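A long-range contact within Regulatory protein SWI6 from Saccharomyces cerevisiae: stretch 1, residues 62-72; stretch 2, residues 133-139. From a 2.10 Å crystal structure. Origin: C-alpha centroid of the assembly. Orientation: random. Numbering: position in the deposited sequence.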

# COMPACT_ATOMS: atom_id res chain seq x y z
N LYS A 62 0.50 -12.71 -16.86
CA LYS A 62 1.56 -13.65 -16.55
C LYS A 62 2.47 -13.07 -15.48
O LYS A 62 2.80 -13.74 -14.50
CB LYS A 62 2.38 -13.98 -17.79
CG LYS A 62 3.47 -15.01 -17.53
CD LYS A 62 4.37 -15.22 -18.73
CE LYS A 62 5.36 -16.34 -18.47
NZ LYS A 62 6.34 -16.49 -19.60
N LEU A 63 2.89 -11.81 -15.66
CA LEU A 63 3.76 -11.16 -14.69
C LEU A 63 3.06 -11.14 -13.33
O LEU A 63 3.66 -11.45 -12.29
CB LEU A 63 4.09 -9.73 -15.12
CG LEU A 63 4.95 -8.93 -14.13
CD1 LEU A 63 6.26 -9.68 -13.91
CD2 LEU A 63 5.22 -7.52 -14.66
N GLU A 64 1.78 -10.78 -13.34
CA GLU A 64 0.99 -10.73 -12.11
C GLU A 64 1.00 -12.10 -11.44
O GLU A 64 1.06 -12.18 -10.21
CB GLU A 64 -0.45 -10.31 -12.41
CG GLU A 64 -0.64 -8.81 -12.66
CD GLU A 64 -2.12 -8.42 -12.81
OE1 GLU A 64 -2.41 -7.20 -12.92
OE2 GLU A 64 -2.98 -9.32 -12.82
N ALA A 65 0.95 -13.16 -12.24
CA ALA A 65 0.95 -14.52 -11.69
C ALA A 65 2.29 -14.81 -11.04
O ALA A 65 2.35 -15.19 -9.87
CB ALA A 65 0.66 -15.54 -12.80
N PHE A 66 3.36 -14.64 -11.81
CA PHE A 66 4.71 -14.87 -11.32
C PHE A 66 4.97 -14.10 -10.03
O PHE A 66 5.59 -14.62 -9.10
CB PHE A 66 5.71 -14.44 -12.39
CG PHE A 66 7.15 -14.61 -11.99
CD1 PHE A 66 7.61 -15.83 -11.51
CD2 PHE A 66 8.06 -13.57 -12.15
CE1 PHE A 66 8.96 -16.01 -11.19
CE2 PHE A 66 9.41 -13.73 -11.83
CZ PHE A 66 9.86 -14.96 -11.36
N LEU A 67 4.48 -12.86 -9.98
CA LEU A 67 4.67 -12.00 -8.82
C LEU A 67 4.00 -12.53 -7.56
O LEU A 67 4.54 -12.39 -6.46
CB LEU A 67 4.15 -10.60 -9.12
CG LEU A 67 5.02 -9.42 -8.69
CD1 LEU A 67 4.23 -8.12 -8.84
CD2 LEU A 67 5.47 -9.59 -7.25
N GLN A 68 2.82 -13.13 -7.71
CA GLN A 68 2.10 -13.67 -6.56
C GLN A 68 2.77 -14.95 -6.05
O GLN A 68 2.72 -15.25 -4.86
CB GLN A 68 0.64 -13.96 -6.93
CG GLN A 68 -0.34 -13.77 -5.78
CD GLN A 68 -0.40 -12.33 -5.28
OE1 GLN A 68 -1.06 -12.03 -4.28
NE2 GLN A 68 0.28 -11.43 -5.98
N ARG A 69 3.40 -15.69 -6.96
CA ARG A 69 4.09 -16.93 -6.60
C ARG A 69 5.34 -16.60 -5.79
O ARG A 69 5.80 -17.41 -4.99
CB ARG A 69 4.47 -17.72 -7.85
CG ARG A 69 3.29 -18.13 -8.71
CD ARG A 69 2.31 -18.99 -7.92
NE ARG A 69 2.73 -20.39 -7.83
CZ ARG A 69 2.49 -21.30 -8.76
NH1 ARG A 69 1.82 -20.97 -9.87
NH2 ARG A 69 2.91 -22.55 -8.60
N LEU A 70 5.89 -15.41 -6.00
CA LEU A 70 7.08 -15.00 -5.26
C LEU A 70 6.66 -14.57 -3.86
O LEU A 70 7.27 -14.98 -2.87
CB LEU A 70 7.78 -13.83 -5.97
CG LEU A 70 8.48 -14.10 -7.30
CD1 LEU A 70 9.17 -12.82 -7.78
CD2 LEU A 70 9.50 -15.22 -7.12
N LEU A 71 5.62 -13.74 -3.79
CA LEU A 71 5.10 -13.24 -2.52
C LEU A 71 4.46 -14.34 -1.67
O LEU A 71 4.42 -14.24 -0.44
CB LEU A 71 4.08 -12.13 -2.78
CG LEU A 71 4.59 -10.86 -3.47
CD1 LEU A 71 3.44 -9.90 -3.73
CD2 LEU A 71 5.64 -10.21 -2.60
N PHE A 72 3.94 -15.38 -2.32
CA PHE A 72 3.31 -16.47 -1.60
C PHE A 72 3.70 -17.84 -2.16
O PHE A 72 4.78 -18.35 -1.85
CB PHE A 72 1.79 -16.30 -1.63
CG PHE A 72 1.32 -14.95 -1.14
CD1 PHE A 72 1.16 -13.89 -2.03
CD2 PHE A 72 1.08 -14.74 0.22
CE1 PHE A 72 0.77 -12.63 -1.57
CE2 PHE A 72 0.69 -13.48 0.69
CZ PHE A 72 0.53 -12.42 -0.21
N THR A 133 6.13 -1.36 -10.51
CA THR A 133 6.68 -2.47 -11.28
C THR A 133 6.96 -3.50 -10.19
O THR A 133 6.85 -3.18 -9.00
CB THR A 133 8.02 -2.11 -11.96
OG1 THR A 133 9.03 -1.89 -10.97
CG2 THR A 133 7.87 -0.87 -12.81
N PRO A 134 7.30 -4.74 -10.56
CA PRO A 134 7.58 -5.71 -9.49
C PRO A 134 8.69 -5.20 -8.56
O PRO A 134 8.65 -5.42 -7.35
CB PRO A 134 7.99 -6.96 -10.27
CG PRO A 134 7.10 -6.88 -11.47
CD PRO A 134 7.22 -5.41 -11.87
N LEU A 135 9.66 -4.51 -9.15
CA LEU A 135 10.78 -3.99 -8.37
C LEU A 135 10.34 -3.03 -7.25
O LEU A 135 10.92 -3.04 -6.17
CB LEU A 135 11.79 -3.30 -9.31
CG LEU A 135 13.27 -3.50 -8.97
CD1 LEU A 135 13.60 -4.97 -8.83
CD2 LEU A 135 14.11 -2.86 -10.06
N HIS A 136 9.32 -2.21 -7.51
CA HIS A 136 8.82 -1.28 -6.49
C HIS A 136 8.23 -2.04 -5.31
O HIS A 136 8.48 -1.72 -4.15
CB HIS A 136 7.73 -0.38 -7.05
CG HIS A 136 8.22 0.69 -7.97
ND1 HIS A 136 8.67 0.43 -9.25
CD2 HIS A 136 8.28 2.04 -7.82
CE1 HIS A 136 8.97 1.57 -9.85
NE2 HIS A 136 8.74 2.56 -9.00
N TRP A 137 7.40 -3.04 -5.62
CA TRP A 137 6.75 -3.85 -4.60
C TRP A 137 7.76 -4.57 -3.72
O TRP A 137 7.68 -4.51 -2.49
CB TRP A 137 5.84 -4.90 -5.24
CG TRP A 137 4.49 -4.42 -5.64
CD1 TRP A 137 4.08 -3.13 -5.82
CD2 TRP A 137 3.35 -5.24 -5.95
NE1 TRP A 137 2.77 -3.09 -6.22
CE2 TRP A 137 2.30 -4.37 -6.31
CE3 TRP A 137 3.13 -6.63 -5.95
CZ2 TRP A 137 1.03 -4.85 -6.67
CZ3 TRP A 137 1.87 -7.10 -6.31
CH2 TRP A 137 0.84 -6.21 -6.67
N LEU A 138 8.70 -5.24 -4.36
CA LEU A 138 9.72 -6.00 -3.65
C LEU A 138 10.71 -5.15 -2.86
O LEU A 138 11.21 -5.59 -1.82
CB LEU A 138 10.47 -6.91 -4.64
CG LEU A 138 9.57 -8.07 -5.06
CD1 LEU A 138 10.24 -8.93 -6.12
CD2 LEU A 138 9.28 -8.91 -3.84
N THR A 139 10.97 -3.94 -3.33
CA THR A 139 11.89 -3.04 -2.63
C THR A 139 11.18 -2.43 -1.42
O THR A 139 11.76 -2.25 -0.35
CB THR A 139 12.38 -1.91 -3.57
OG1 THR A 139 13.26 -2.45 -4.57
CG2 THR A 139 13.12 -0.83 -2.78

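Two helical segments of Regulatory protein SWI6, at least 66 residues apart in sequence wherever they touch, pack side by side through apolar side chains. Their axes run in nearly the same direction, 16° apart, and come no closer than 11.7 Å. At that spacing the backbones stay well separated, and the gap is filled by leucine branches, a proline ring and an indole. No hydrogen bond crosses the contact.

The first helix contributes Leu-63, Leu-67, Leu-70 and Leu-71, whose CA-to-CB bonds all point toward the second. The spacing of three or four residues is what brings side chains back to one side of a helix, and leucine suits these places because it is apolar and its two methyls can reach in different directions. Leu-63 is t at chi1 and p at chi2, a common leucine conformer in helices, and brings CD2 within 3.8 Å of CG of Pro-134. Leu-70 and Leu-71 adopt the other common pair, m and t.

Leu-67 is the exception. Its chi1 of -136° lies between wells, while chi2 is t. In this conformation CD1 of Leu-67 sits 3.4 Å from CE3 of Trp-137, a tight apolar contact, and 4.1 Å from CG of Pro-134. The methyl is thus placed where it meets both the proline ring and the indole, and Leu-67 has more of its surface covered by the other stretch than any other residue here.

Pro-134 opens the second helix. Proline lacks an amide hydrogen, but in the first turn of a helix no preceding carbonyl requires one, and its phi of -57° is compatible with helical geometry. Its ring, puckered C-gamma exo, presents a compact apolar surface to Leu-63 and Leu-67. Just before it, Thr-133 occupies the N-cap position. Its CA-to-CB bond points away from the first helix and chi1 is p; OG1 of Thr-133 lies 2.9 Å from ND1 of His-136 in a hydrogen bond in which either could be the donor. This polar pairing therefore stays out of the apolar contact.

One turn after Thr-133, the CA-to-CB bond of Trp-137 points toward the first helix, with chi1 m and chi2 at 19°, laying its large ring system alongside the leucines. CE3 of Trp-137 is also 4.0 Å from CD1 of Leu-71, so this one ring atom is approached by leucines a helical turn apart. Both methyls approach the ring obliquely. Tryptophan combines a broad apolar surface with one polar group, and here NE1 is hydrogen-bonded elsewhere in the structure.

Leu-138 starts less favourably, since its CA-to-CB bond points sideways, but its m, t conformation brings the end of the side chain nearer the first helix. CD2 of Leu-138 comes within 4.1 Å of CD2 of Leu-71, while CD1 of Leu-138 makes a looser approach of 4.4 Å to CD1 of Leu-70. The two methyls thus meet different leucines. By contrast, Thr-139 is out of reach and turns its hydroxyl to its own helix, with OG1 of Thr-139 donating to O of Leu-135 at 2.9 Å.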